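Local structure of uncharacterized protein (Thermus thermophilus HB8, 4WVA) at residues V233-N238 / T299-L304; K134-H139 / R246-L251; I72-Q77 / Q95-G100; L208-L213 / S228-V233. The protein hydrolyses mannosylglycerate, a solute made by thermophiles under osmotic stress, to mannose and glycerate, and probably also cleaves glucosylglycerate to glucose and glycerate. All blocks are in the same frame, centred on the assembly; numbering follows the deposited sequence.

Contact 1 (V233-N238 / T299-L304)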
loop_
_atom_site.group_PDB
_atom_site.type_symbol
_atom_site.label_atom_id
_atom_site.label_comp_id
_atom_site.label_asym_id
_atom_site.label_seq_id
_atom_site.Cartn_x
_atom_site.Cartn_y
_atom_site.Cartn_z
ATOM N N VAL A 233 -11.689 17.540 8.788
ATOM C CA VAL A 233 -10.642 16.534 8.669
ATOM C C VAL A 233 -9.408 17.265 8.142
ATOM O O VAL A 233 -9.315 17.598 6.960
ATOM C CB VAL A 233 -11.031 15.353 7.750
ATOM C CG1 VAL A 233 -9.842 14.415 7.571
ATOM C CG2 VAL A 233 -12.233 14.611 8.336
ATOM N N ASP A 234 -8.453 17.518 9.042
ATOM C CA ASP A 234 -7.227 18.215 8.722
ATOM C C ASP A 234 -6.199 17.230 8.154
ATOM O O ASP A 234 -5.828 16.243 8.819
ATOM C CB ASP A 234 -6.678 18.896 9.985
ATOM C CG ASP A 234 -5.295 19.511 9.789
ATOM O OD1 ASP A 234 -4.890 19.818 8.647
ATOM O OD2 ASP A 234 -4.594 19.678 10.823
ATOM N N VAL A 235 -5.711 17.509 6.957
ATOM C CA VAL A 235 -4.698 16.657 6.358
ATOM C C VAL A 235 -3.425 16.610 7.206
ATOM O O VAL A 235 -2.799 15.557 7.337
ATOM C CB VAL A 235 -4.379 17.039 4.889
ATOM C CG1 VAL A 235 -3.815 18.447 4.755
ATOM C CG2 VAL A 235 -3.434 16.028 4.277
ATOM N N GLY A 236 -3.042 17.747 7.802
ATOM C CA GLY A 236 -1.849 17.773 8.630
ATOM C C GLY A 236 -1.962 16.893 9.872
ATOM O O GLY A 236 -1.108 16.039 10.112
ATOM N N PHE A 237 -3.022 17.109 10.654
ATOM C CA PHE A 237 -3.289 16.352 11.871
ATOM C C PHE A 237 -3.290 14.866 11.545
ATOM O O PHE A 237 -2.652 14.078 12.201
ATOM C CB PHE A 237 -4.630 16.770 12.474
ATOM C CG PHE A 237 -4.829 16.336 13.898
ATOM C CD1 PHE A 237 -5.123 15.031 14.204
ATOM C CD2 PHE A 237 -4.758 17.259 14.938
ATOM C CE1 PHE A 237 -5.314 14.637 15.514
ATOM C CE2 PHE A 237 -4.953 16.873 16.243
ATOM C CZ PHE A 237 -5.224 15.565 16.538
ATOM N N ASN A 238 -3.990 14.500 10.482
ATOM C CA ASN A 238 -4.125 13.094 10.131
ATOM C C ASN A 238 -2.881 12.442 9.563
ATOM O O ASN A 238 -2.619 11.265 9.833
ATOM C CB ASN A 238 -5.339 12.901 9.219
ATOM C CG ASN A 238 -6.623 12.871 10.019
ATOM O OD1 ASN A 238 -6.966 11.849 10.610
ATOM N ND2 ASN A 238 -7.308 14.013 10.098
ATOM N N THR A 299 -2.188 24.142 1.114
ATOM C CA THR A 299 -1.318 24.617 2.178
ATOM C C THR A 299 -0.145 23.656 2.356
ATOM O O THR A 299 -0.136 22.540 1.808
ATOM C CB THR A 299 -2.055 24.755 3.516
ATOM O OG1 THR A 299 -2.288 23.452 4.069
ATOM C CG2 THR A 299 -3.381 25.503 3.348
ATOM N N SER A 300 0.840 24.074 3.144
ATOM C CA SER A 300 1.993 23.202 3.388
ATOM C C SER A 300 1.587 21.898 4.093
ATOM O O SER A 300 2.316 20.913 4.015
ATOM C CB SER A 300 3.089 23.910 4.185
ATOM O OG SER A 300 2.623 24.319 5.436
ATOM N N ALA A 301 0.451 21.893 4.789
ATOM C CA ALA A 301 -0.025 20.674 5.449
ATOM C C ALA A 301 -0.306 19.546 4.456
ATOM O O ALA A 301 -0.180 18.380 4.786
ATOM C CB ALA A 301 -1.276 20.948 6.266
ATOM N N GLY A 302 -0.676 19.910 3.238
ATOM C CA GLY A 302 -0.944 18.948 2.188
ATOM C C GLY A 302 0.259 18.164 1.694
ATOM O O GLY A 302 0.072 17.208 0.965
ATOM N N PHE A 303 1.475 18.567 2.072
ATOM C CA PHE A 303 2.683 17.782 1.820
ATOM C C PHE A 303 2.911 16.725 2.909
ATOM O O PHE A 303 3.676 15.780 2.699
ATOM C CB PHE A 303 3.926 18.667 1.733
ATOM C CG PHE A 303 3.986 19.524 0.506
ATOM C CD1 PHE A 303 4.568 19.035 -0.665
ATOM C CD2 PHE A 303 3.484 20.807 0.524
ATOM C CE1 PHE A 303 4.635 19.821 -1.800
ATOM C CE2 PHE A 303 3.546 21.605 -0.618
ATOM C CZ PHE A 303 4.102 21.104 -1.772
ATOM N N LEU A 304 2.218 16.835 4.041
ATOM C CA LEU A 304 2.561 16.000 5.184
ATOM C C LEU A 304 2.235 14.508 4.995
ATOM O O LEU A 304 2.833 13.695 5.675
ATOM C CB LEU A 304 1.991 16.564 6.481
ATOM C CG LEU A 304 2.654 17.871 6.940
ATOM C CD1 LEU A 304 1.858 18.438 8.095
ATOM C CD2 LEU A 304 4.103 17.639 7.347
#
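Val235 holds CG1 in the crowded position between its own N and carbonyl carbon (chi1 62°), which sets this methyl against the 299-304 turn, while Asp234 keeps CG anti to its N (chi1 173°) and so turns its carboxylate to the start of helix 235-254. Asp234 is the N-cap of that helix in this (alpha/alpha)6-barrel enzyme, and the contact lays the first helical turn against the short 3-10 segment 300-303. The two carboxylate oxygens divide the capping: OD1 of Asp234 takes the N-H of Gly236 at 2.9 Å, met from well above the carboxylate plane, and OD2 of Asp234 accepts a weak bond from Phe237 N. A negative charge here would probably be favoured by the positive end of the helix. Across the interface, methyls pack on each other and on backbone atoms. Val235 CG1 rests 3.6 Å from Ala301 O and 3.9 Å from Ala301 CB, while that CB points at the backbone of Gly236. The CA atoms of Gly236 and Ala301 lie only 4.7 Å apart, a closeness that the missing side chain of glycine permits. Beside them Leu304 brings CD1 to 3.8 Å from Gly236 CA; its side chain also touches Met361 of helix 356-368 and lies about 6 Å from that of Trp34, a probable substrate-binding residue. The helix start is tied by Asn238, whose OD1 accepts from Val154 N. Its ND2 reaches back to Asp234 O at 3.0 Å from above the carbonyl plane, so that oxygen is gripped by both the backbone N and the side-chain amide of Asn238.

Contact 2 (K134-H139 / R246-L251)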
loop_
_atom_site.group_PDB
_atom_site.type_symbol
_atom_site.label_atom_id
_atom_site.label_comp_id
_atom_site.label_asym_id
_atom_site.label_seq_id
_atom_site.Cartn_x
_atom_site.Cartn_y
_atom_site.Cartn_z
ATOM N N LYS A 134 0.422 5.376 28.000
ATOM C CA LYS A 134 -0.071 6.746 27.938
ATOM C C LYS A 134 -0.292 7.223 26.493
ATOM O O LYS A 134 -1.317 7.819 26.180
ATOM C CB LYS A 134 0.895 7.673 28.683
ATOM C CG LYS A 134 1.055 7.290 30.147
ATOM C CD LYS A 134 1.879 8.305 30.911
ATOM C CE LYS A 134 2.091 7.882 32.355
ATOM N NZ LYS A 134 0.802 7.814 33.091
ATOM N N LEU A 135 0.683 6.965 25.619
ATOM C CA LEU A 135 0.515 7.216 24.193
ATOM C C LEU A 135 -0.696 6.461 23.633
ATOM O O LEU A 135 -1.522 7.009 22.898
ATOM C CB LEU A 135 1.765 6.748 23.437
ATOM C CG LEU A 135 3.012 7.615 23.578
ATOM C CD1 LEU A 135 4.262 6.862 23.180
ATOM C CD2 LEU A 135 2.844 8.842 22.691
ATOM N N LEU A 136 -0.787 5.188 23.983
ATOM C CA LEU A 136 -1.865 4.341 23.493
ATOM C C LEU A 136 -3.224 4.915 23.923
ATOM O O LEU A 136 -4.174 4.934 23.145
ATOM C CB LEU A 136 -1.673 2.918 24.016
ATOM C CG LEU A 136 -2.629 1.844 23.524
ATOM C CD1 LEU A 136 -2.437 1.584 22.043
ATOM C CD2 LEU A 136 -2.412 0.572 24.327
ATOM N N ALA A 137 -3.303 5.392 25.164
ATOM C CA ALA A 137 -4.548 5.965 25.680
ATOM C C ALA A 137 -4.917 7.259 24.967
ATOM O O ALA A 137 -6.093 7.547 24.750
ATOM C CB ALA A 137 -4.448 6.186 27.185
ATOM N N PHE A 138 -3.908 8.049 24.583
ATOM C CA PHE A 138 -4.138 9.258 23.825
ATOM C C PHE A 138 -4.677 8.923 22.417
ATOM O O PHE A 138 -5.663 9.506 21.964
ATOM C CB PHE A 138 -2.841 10.091 23.761
ATOM C CG PHE A 138 -2.912 11.323 22.890
ATOM C CD1 PHE A 138 -4.080 12.075 22.756
ATOM C CD2 PHE A 138 -1.772 11.765 22.226
ATOM C CE1 PHE A 138 -4.128 13.206 21.979
ATOM C CE2 PHE A 138 -1.809 12.908 21.455
ATOM C CZ PHE A 138 -2.982 13.630 21.322
ATOM N N HIS A 139 -4.029 7.983 21.733
ATOM C CA HIS A 139 -4.484 7.591 20.410
ATOM C C HIS A 139 -5.907 7.015 20.507
ATOM O O HIS A 139 -6.775 7.334 19.699
ATOM C CB HIS A 139 -3.529 6.581 19.795
ATOM C CG HIS A 139 -2.264 7.171 19.237
ATOM N ND1 HIS A 139 -1.475 8.090 19.908
ATOM C CD2 HIS A 139 -1.646 6.937 18.064
ATOM C CE1 HIS A 139 -0.426 8.395 19.153
ATOM N NE2 HIS A 139 -0.497 7.689 18.042
ATOM N N ARG A 246 2.112 4.349 13.005
ATOM C CA ARG A 246 3.152 3.453 12.517
ATOM C C ARG A 246 4.293 3.323 13.520
ATOM O O ARG A 246 4.826 2.223 13.764
ATOM C CB ARG A 246 3.718 3.963 11.181
ATOM C CG ARG A 246 2.700 3.975 10.066
ATOM C CD ARG A 246 2.730 2.741 9.232
ATOM N NE ARG A 246 1.787 2.828 8.108
ATOM C CZ ARG A 246 1.574 1.826 7.272
ATOM N NH1 ARG A 246 2.254 0.685 7.419
ATOM N NH2 ARG A 246 0.678 1.955 6.290
ATOM N N ASP A 247 4.695 4.448 14.102
ATOM C CA ASP A 247 5.776 4.434 15.069
ATOM C C ASP A 247 5.370 3.815 16.420
ATOM O O ASP A 247 6.188 3.131 17.055
ATOM C CB ASP A 247 6.364 5.833 15.224
ATOM C CG ASP A 247 7.073 6.298 13.969
ATOM O OD1 ASP A 247 7.627 5.424 13.269
ATOM O OD2 ASP A 247 7.032 7.494 13.655
ATOM N N LEU A 248 4.123 4.026 16.833
ATOM C CA LEU A 248 3.583 3.395 18.026
ATOM C C LEU A 248 3.512 1.872 17.893
ATOM O O LEU A 248 3.791 1.146 18.852
ATOM C CB LEU A 248 2.210 3.962 18.376
ATOM C CG LEU A 248 1.660 3.583 19.749
ATOM C CD1 LEU A 248 2.536 4.134 20.869
ATOM C CD2 LEU A 248 0.237 4.089 19.871
ATOM N N TYR A 249 3.133 1.406 16.699
ATOM C CA TYR A 249 3.148 -0.017 16.373
ATOM C C TYR A 249 4.551 -0.600 16.602
ATOM O O TYR A 249 4.724 -1.636 17.243
ATOM C CB TYR A 249 2.708 -0.239 14.921
ATOM C CG TYR A 249 3.009 -1.653 14.456
ATOM C CD1 TYR A 249 2.093 -2.681 14.664
ATOM C CD2 TYR A 249 4.217 -1.966 13.855
ATOM C CE1 TYR A 249 2.374 -3.984 14.287
ATOM C CE2 TYR A 249 4.511 -3.271 13.475
ATOM C CZ TYR A 249 3.586 -4.269 13.694
ATOM O OH TYR A 249 3.898 -5.564 13.309
ATOM N N ALA A 250 5.566 0.077 16.071
ATOM C CA ALA A 250 6.934 -0.409 16.196
ATOM C C ALA A 250 7.345 -0.494 17.655
ATOM O O ALA A 250 7.901 -1.495 18.095
ATOM C CB ALA A 250 7.890 0.475 15.401
ATOM N N LEU A 251 7.041 0.551 18.417
ATOM C CA LEU A 251 7.262 0.522 19.889
ATOM C C LEU A 251 6.568 -0.650 20.558
ATOM O O LEU A 251 7.181 -1.337 21.366
ATOM C CB LEU A 251 6.790 1.817 20.542
ATOM C CG LEU A 251 7.710 3.004 20.414
ATOM C CD1 LEU A 251 6.941 4.290 20.690
ATOM C CD2 LEU A 251 8.907 2.845 21.354
#
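Leu248 is the central side chain between helices 121-146 and 235-254, two helices of the (alpha/alpha)6-barrel domain whose local axes here approach to 11.3 Å and run roughly antiparallel, 144° apart. Its CB points at the other helix, and CG lies anti to the backbone N (chi1 -168°), so the side chain extends into the gap and its two methyls fork at the tip. CB and CG serve as the stem; the methyls do the touching. CD1 slides past Leu135, meeting its CB at 3.7 Å and its CD1 at 4.0 Å, the two leucines running in opposite directions. CD2 takes the other side of the fork: it stands over a face of the His139 imidazole, 4.0 Å from the ring centroid and 15° off the normal, a CH-pi contact met tip to tip. The same CD2 also passes 4.2 Å from Leu136 CA. Leu251, one turn on, adds a looser touch to Leu135 through their CD1 atoms. His139 ND1 makes a weak, bent bond to Leu135 O at 3.2 Å, which may help set the ring's rotation. Trp265 of helix 260-275 packs on both Leu136 and His139, and Val107 of helix 107-117 on Leu135. Away from this seam, Tyr249 OH bonds to Thr151 O of a second subunit, so helix 235-254 also faces the assembly interface. Charges are kept to the side: Asp247 pairs with Arg112 and Arg243, and Arg246 with Glu270. The two segments are thus held by dispersion and one CH-pi contact, with no charge pair between them.

Contact 3 (I72-Q77 / Q95-G100)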
loop_
_atom_site.group_PDB
_atom_site.type_symbol
_atom_site.label_atom_id
_atom_site.label_comp_id
_atom_site.label_asym_id
_atom_site.label_seq_id
_atom_site.Cartn_x
_atom_site.Cartn_y
_atom_site.Cartn_z
ATOM N N ILE A 72 -2.274 22.619 25.597
ATOM C CA ILE A 72 -1.518 23.426 26.556
ATOM C C ILE A 72 -1.663 22.868 27.964
ATOM O O ILE A 72 -2.773 22.530 28.379
ATOM C CB ILE A 72 -1.946 24.924 26.571
ATOM C CG1 ILE A 72 -1.900 25.552 25.178
ATOM C CG2 ILE A 72 -1.015 25.724 27.489
ATOM C CD1 ILE A 72 -2.535 26.935 25.105
ATOM N N VAL A 73 -0.531 22.760 28.668
ATOM C CA VAL A 73 -0.485 22.522 30.098
ATOM C C VAL A 73 -0.090 23.849 30.752
ATOM O O VAL A 73 1.022 24.368 30.528
ATOM C CB VAL A 73 0.524 21.430 30.498
ATOM C CG1 VAL A 73 0.441 21.138 31.982
ATOM C CG2 VAL A 73 0.270 20.152 29.718
ATOM N N PHE A 74 -1.003 24.392 31.551
ATOM C CA PHE A 74 -0.822 25.732 32.139
ATOM C C PHE A 74 -0.000 25.681 33.444
ATOM O O PHE A 74 -0.473 26.081 34.533
ATOM C CB PHE A 74 -2.183 26.412 32.372
ATOM C CG PHE A 74 -2.951 26.722 31.107
ATOM C CD1 PHE A 74 -2.457 27.631 30.188
ATOM C CD2 PHE A 74 -4.187 26.123 30.834
ATOM C CE1 PHE A 74 -3.163 27.948 29.035
ATOM C CE2 PHE A 74 -4.890 26.434 29.679
ATOM C CZ PHE A 74 -4.381 27.349 28.777
ATOM N N HIS A 75 1.236 25.209 33.340
ATOM C CA HIS A 75 2.147 25.219 34.479
ATOM C C HIS A 75 2.253 26.616 35.096
ATOM O O HIS A 75 2.366 27.604 34.379
ATOM C CB HIS A 75 3.558 24.799 34.079
ATOM C CG HIS A 75 3.647 23.445 33.449
ATOM N ND1 HIS A 75 3.548 22.272 34.167
ATOM C CD2 HIS A 75 3.828 23.083 32.154
ATOM C CE1 HIS A 75 3.691 21.245 33.345
ATOM N NE2 HIS A 75 3.870 21.713 32.122
ATOM N N GLU A 76 2.223 26.660 36.428
ATOM C CA GLU A 76 2.466 27.898 37.179
ATOM C C GLU A 76 3.949 28.261 37.093
ATOM O O GLU A 76 4.807 27.372 37.060
ATOM C CB GLU A 76 2.057 27.737 38.652
ATOM C CG GLU A 76 0.594 27.338 38.853
ATOM C CD GLU A 76 0.008 27.753 40.205
ATOM O OE1 GLU A 76 0.656 28.532 40.948
ATOM O OE2 GLU A 76 -1.125 27.314 40.520
ATOM N N GLN A 77 4.237 29.561 37.040
ATOM C CA GLN A 77 5.610 30.078 36.975
ATOM C C GLN A 77 6.403 29.635 38.193
ATOM O O GLN A 77 5.904 29.681 39.313
ATOM C CB GLN A 77 5.600 31.621 36.896
ATOM C CG GLN A 77 6.959 32.295 36.673
ATOM C CD GLN A 77 7.591 32.001 35.311
ATOM O OE1 GLN A 77 8.134 30.914 35.081
ATOM N NE2 GLN A 77 7.547 32.983 34.409
ATOM N N GLN A 95 -0.844 20.156 40.384
ATOM C CA GLN A 95 -1.826 19.781 39.371
ATOM C C GLN A 95 -2.269 20.993 38.550
ATOM O O GLN A 95 -3.299 21.599 38.822
ATOM C CB GLN A 95 -3.033 19.110 40.034
ATOM C CG GLN A 95 -2.734 17.736 40.619
ATOM C CD GLN A 95 -2.481 16.682 39.549
ATOM O OE1 GLN A 95 -1.392 16.620 38.964
ATOM N NE2 GLN A 95 -3.482 15.842 39.289
ATOM N N PRO A 96 -1.490 21.353 37.518
ATOM C CA PRO A 96 -1.870 22.523 36.744
ATOM C C PRO A 96 -3.128 22.296 35.914
ATOM O O PRO A 96 -3.465 21.149 35.583
ATOM C CB PRO A 96 -0.661 22.750 35.822
ATOM C CG PRO A 96 0.011 21.423 35.733
ATOM C CD PRO A 96 -0.254 20.715 37.027
ATOM N N ALA A 97 -3.817 23.384 35.597
ATOM C CA ALA A 97 -4.912 23.361 34.628
ATOM C C ALA A 97 -4.353 23.084 33.244
ATOM O O ALA A 97 -3.147 23.254 33.011
ATOM C CB ALA A 97 -5.620 24.696 34.608
ATOM N N THR A 98 -5.236 22.685 32.335
ATOM C CA THR A 98 -4.881 22.455 30.924
ATOM C C THR A 98 -5.960 23.028 30.010
ATOM O O THR A 98 -7.041 23.400 30.460
ATOM C CB THR A 98 -4.738 20.949 30.579
ATOM O OG1 THR A 98 -6.030 20.328 30.505
ATOM C CG2 THR A 98 -3.873 20.188 31.570
ATOM N N SER A 99 -5.673 23.080 28.708
ATOM C CA SER A 99 -6.687 23.429 27.713
ATOM C C SER A 99 -7.634 22.235 27.557
ATOM O O SER A 99 -7.415 21.171 28.118
ATOM C CB SER A 99 -6.041 23.748 26.374
ATOM O OG SER A 99 -5.402 22.582 25.868
ATOM N N GLY A 100 -8.672 22.411 26.757
ATOM C CA GLY A 100 -9.688 21.398 26.547
ATOM C C GLY A 100 -9.782 20.938 25.105
ATOM O O GLY A 100 -10.810 20.376 24.694
HETATM O O HOH W 1 -2.661 25.961 36.190
#
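Two backbone hydrogen bonds between antiparallel strands make the firm part of this pairing: Ser99 N to Ile72 O at 3.0 Å, nearly straight, and Phe74 N to Ala97 O at 2.8 Å, each donor lying in the carbonyl plane. Between them Val73 and Thr98 form a non-hydrogen-bonded pair. The Phe74 ring lies alongside the opposing backbone, with its CE2 3.6 Å from Ser99 N, while Ile72 CB sits over one face of the ring. On the Val73 side, CG of Pro96 touches Val73 CG1 at 3.8 Å and His75 ND1 at 4.0 Å. Ser99 OG is bonded to His71 ND1, just ahead of Ile72. The other end is looser. Phe74 is the centre of an inverse gamma turn, and here a water takes the place of a direct second bond, donating to Phe74 O at 2.7 Å and accepting from Ala97 N at 2.9 Å. Ala97 is exposed here, and Glu76 and Gln77 run on at the surface. Strand 72-74 is the middle of a three-stranded antiparallel sheet, with 97-98 along one edge and 31-32, which includes the probable substrate-binding residue Trp32, along the other; Tyr61 of helix 48-62 packs on Val73 and Pro96.

Contact 4 (L208-L213 / S228-V233)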
loop_
_atom_site.group_PDB
_atom_site.type_symbol
_atom_site.label_atom_id
_atom_site.label_comp_id
_atom_site.label_asym_id
_atom_site.label_seq_id
_atom_site.Cartn_x
_atom_site.Cartn_y
_atom_site.Cartn_z
ATOM N N LEU A 208 -12.528 32.053 20.195
ATOM C CA LEU A 208 -13.100 32.157 21.535
ATOM C C LEU A 208 -14.543 31.668 21.590
ATOM O O LEU A 208 -14.932 30.983 22.532
ATOM C CB LEU A 208 -12.953 33.588 22.096
ATOM C CG LEU A 208 -11.673 33.825 22.909
ATOM C CD1 LEU A 208 -11.725 33.060 24.223
ATOM C CD2 LEU A 208 -10.416 33.451 22.145
ATOM N N SER A 209 -15.318 31.983 20.562
ATOM C CA SER A 209 -16.689 31.446 20.456
ATOM C C SER A 209 -16.710 29.919 20.582
ATOM O O SER A 209 -17.519 29.334 21.324
ATOM C CB SER A 209 -17.340 31.881 19.150
ATOM O OG SER A 209 -18.616 31.274 19.006
ATOM N N LEU A 210 -15.797 29.257 19.875
ATOM C CA LEU A 210 -15.696 27.804 19.973
ATOM C C LEU A 210 -15.322 27.342 21.371
ATOM O O LEU A 210 -15.927 26.408 21.907
ATOM C CB LEU A 210 -14.696 27.258 18.939
ATOM C CG LEU A 210 -15.117 27.290 17.457
ATOM C CD1 LEU A 210 -13.936 26.980 16.536
ATOM C CD2 LEU A 210 -16.260 26.334 17.179
ATOM N N LEU A 211 -14.333 28.000 21.976
ATOM C CA LEU A 211 -13.921 27.703 23.335
ATOM C C LEU A 211 -15.115 27.786 24.281
ATOM O O LEU A 211 -15.341 26.877 25.084
ATOM C CB LEU A 211 -12.808 28.664 23.792
ATOM C CG LEU A 211 -12.057 28.344 25.102
ATOM C CD1 LEU A 211 -10.769 29.145 25.184
ATOM C CD2 LEU A 211 -12.893 28.597 26.356
ATOM N N TYR A 212 -15.873 28.880 24.180
ATOM C CA TYR A 212 -17.015 29.096 25.075
ATOM C C TYR A 212 -18.076 28.024 24.880
ATOM O O TYR A 212 -18.662 27.549 25.853
ATOM C CB TYR A 212 -17.623 30.494 24.895
ATOM C CG TYR A 212 -16.707 31.645 25.280
ATOM C CD1 TYR A 212 -15.871 31.560 26.386
ATOM C CD2 TYR A 212 -16.687 32.823 24.538
ATOM C CE1 TYR A 212 -15.037 32.604 26.739
ATOM C CE2 TYR A 212 -15.852 33.871 24.886
ATOM C CZ TYR A 212 -15.034 33.749 25.989
ATOM O OH TYR A 212 -14.198 34.779 26.352
ATOM N N LEU A 213 -18.314 27.617 23.634
ATOM C CA LEU A 213 -19.235 26.507 23.371
ATOM C C LEU A 213 -18.747 25.229 24.067
ATOM O O LEU A 213 -19.505 24.561 24.763
ATOM C CB LEU A 213 -19.408 26.265 21.865
ATOM C CG LEU A 213 -20.214 25.021 21.474
ATOM C CD1 LEU A 213 -21.651 25.181 21.979
ATOM C CD2 LEU A 213 -20.175 24.770 19.983
ATOM N N SER A 228 -20.427 21.151 17.508
ATOM C CA SER A 228 -19.432 22.105 17.026
ATOM C C SER A 228 -19.791 22.580 15.618
ATOM O O SER A 228 -20.007 21.759 14.726
ATOM C CB SER A 228 -18.014 21.540 17.033
ATOM O OG SER A 228 -17.128 22.537 16.548
ATOM N N PRO A 229 -19.861 23.906 15.404
ATOM C CA PRO A 229 -20.042 24.427 14.065
ATOM C C PRO A 229 -18.770 24.357 13.213
ATOM O O PRO A 229 -18.805 24.755 12.044
ATOM C CB PRO A 229 -20.447 25.879 14.309
ATOM C CG PRO A 229 -19.758 26.224 15.580
ATOM C CD PRO A 229 -19.754 24.992 16.404
ATOM N N PHE A 230 -17.668 23.858 13.792
ATOM C CA PHE A 230 -16.378 23.692 13.097
ATOM C C PHE A 230 -16.033 22.216 13.241
ATOM O O PHE A 230 -15.829 21.741 14.356
ATOM C CB PHE A 230 -15.283 24.556 13.747
ATOM C CG PHE A 230 -13.957 24.531 13.021
ATOM C CD1 PHE A 230 -13.020 23.541 13.278
ATOM C CD2 PHE A 230 -13.637 25.505 12.099
ATOM C CE1 PHE A 230 -11.796 23.534 12.619
ATOM C CE2 PHE A 230 -12.430 25.503 11.431
ATOM C CZ PHE A 230 -11.501 24.513 11.694
ATOM N N LYS A 231 -16.049 21.477 12.127
ATOM C CA LYS A 231 -15.699 20.054 12.103
ATOM C C LYS A 231 -14.925 19.794 10.820
ATOM O O LYS A 231 -15.488 19.852 9.718
ATOM C CB LYS A 231 -16.952 19.171 12.161
ATOM C CG LYS A 231 -17.551 19.045 13.543
ATOM C CD LYS A 231 -18.576 17.927 13.607
ATOM C CE LYS A 231 -19.899 18.312 12.972
ATOM N NZ LYS A 231 -20.670 19.239 13.850
ATOM N N VAL A 232 -13.621 19.553 10.960
ATOM C CA VAL A 232 -12.742 19.470 9.817
ATOM C C VAL A 232 -11.859 18.233 9.916
ATOM O O VAL A 232 -11.370 17.902 11.007
ATOM C CB VAL A 232 -11.858 20.728 9.758
ATOM C CG1 VAL A 232 -10.723 20.574 8.774
ATOM C CG2 VAL A 232 -12.717 21.922 9.390
ATOM N N VAL A 233 -11.689 17.540 8.788
ATOM C CA VAL A 233 -10.642 16.534 8.669
ATOM C C VAL A 233 -9.408 17.265 8.142
ATOM O O VAL A 233 -9.315 17.598 6.960
ATOM C CB VAL A 233 -11.031 15.353 7.750
ATOM C CG1 VAL A 233 -9.842 14.415 7.571
ATOM C CG2 VAL A 233 -12.233 14.611 8.336
#
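Ser228 opens a helix-loop-strand passage, being the first residue to leave helical geometry after helix 221-227, and the loop leans on helix 201-216 before entering the antiparallel sheet through strand 232-233. Its OG, anti to the backbone N (chi1 180°), bonds to Phe230 O at 2.7 Å from above the carbonyl plane, linking Ser228 to Phe230 within the loop, while Leu210 CD2 packs 3.9 Å from that OG. Pro229 packs against both leucines of the helix: its CD meets Leu213 CD2 tip to tip at 3.6 Å, and Leu210 CD2 slides past its CD and CG, 3.8 Å from each. Phe230 meets the helix chiefly through its CB, 3.9 Å from Leu210 CD1; with CG anti to the backbone N, the ring leads away from the helix and packs on Pro173 and Leu174 of helix 171-175. Lys231 folds NZ back onto Ser228 O at 2.7 Å, and Tyr225 O takes a second bond, so the ammonium ties the helix end to the loop. Val232 and Val233 then join backbone bonds to Ile156 and Trp287 respectively. Val232 CG2 lies 3.6 Å above the plane of the Phe230 ring, toward the rim.

Along the chain contact 3 comes first and closes before contacts 4 and 1 open in turn; contact 2 starts in helix 121-146 and returns in helix 235-254, so it encloses contact 4 and interleaves with contact 1. Contacts 1 and 2 both use helix 235-254, with centres 20 Å apart: its capped N-terminal turn serves the first, a later part the second. Contacts 4 and 1 share Val233, where strand 232-233 passes into that helix. Contact 3, in a separate three-stranded sheet, lies on the opposite side of the chain's centre from contact 1, their centres 27 Å apart. All four fit a single (alpha/alpha)6-barrel domain, with the strand-to-helix run 232-254 in three of them.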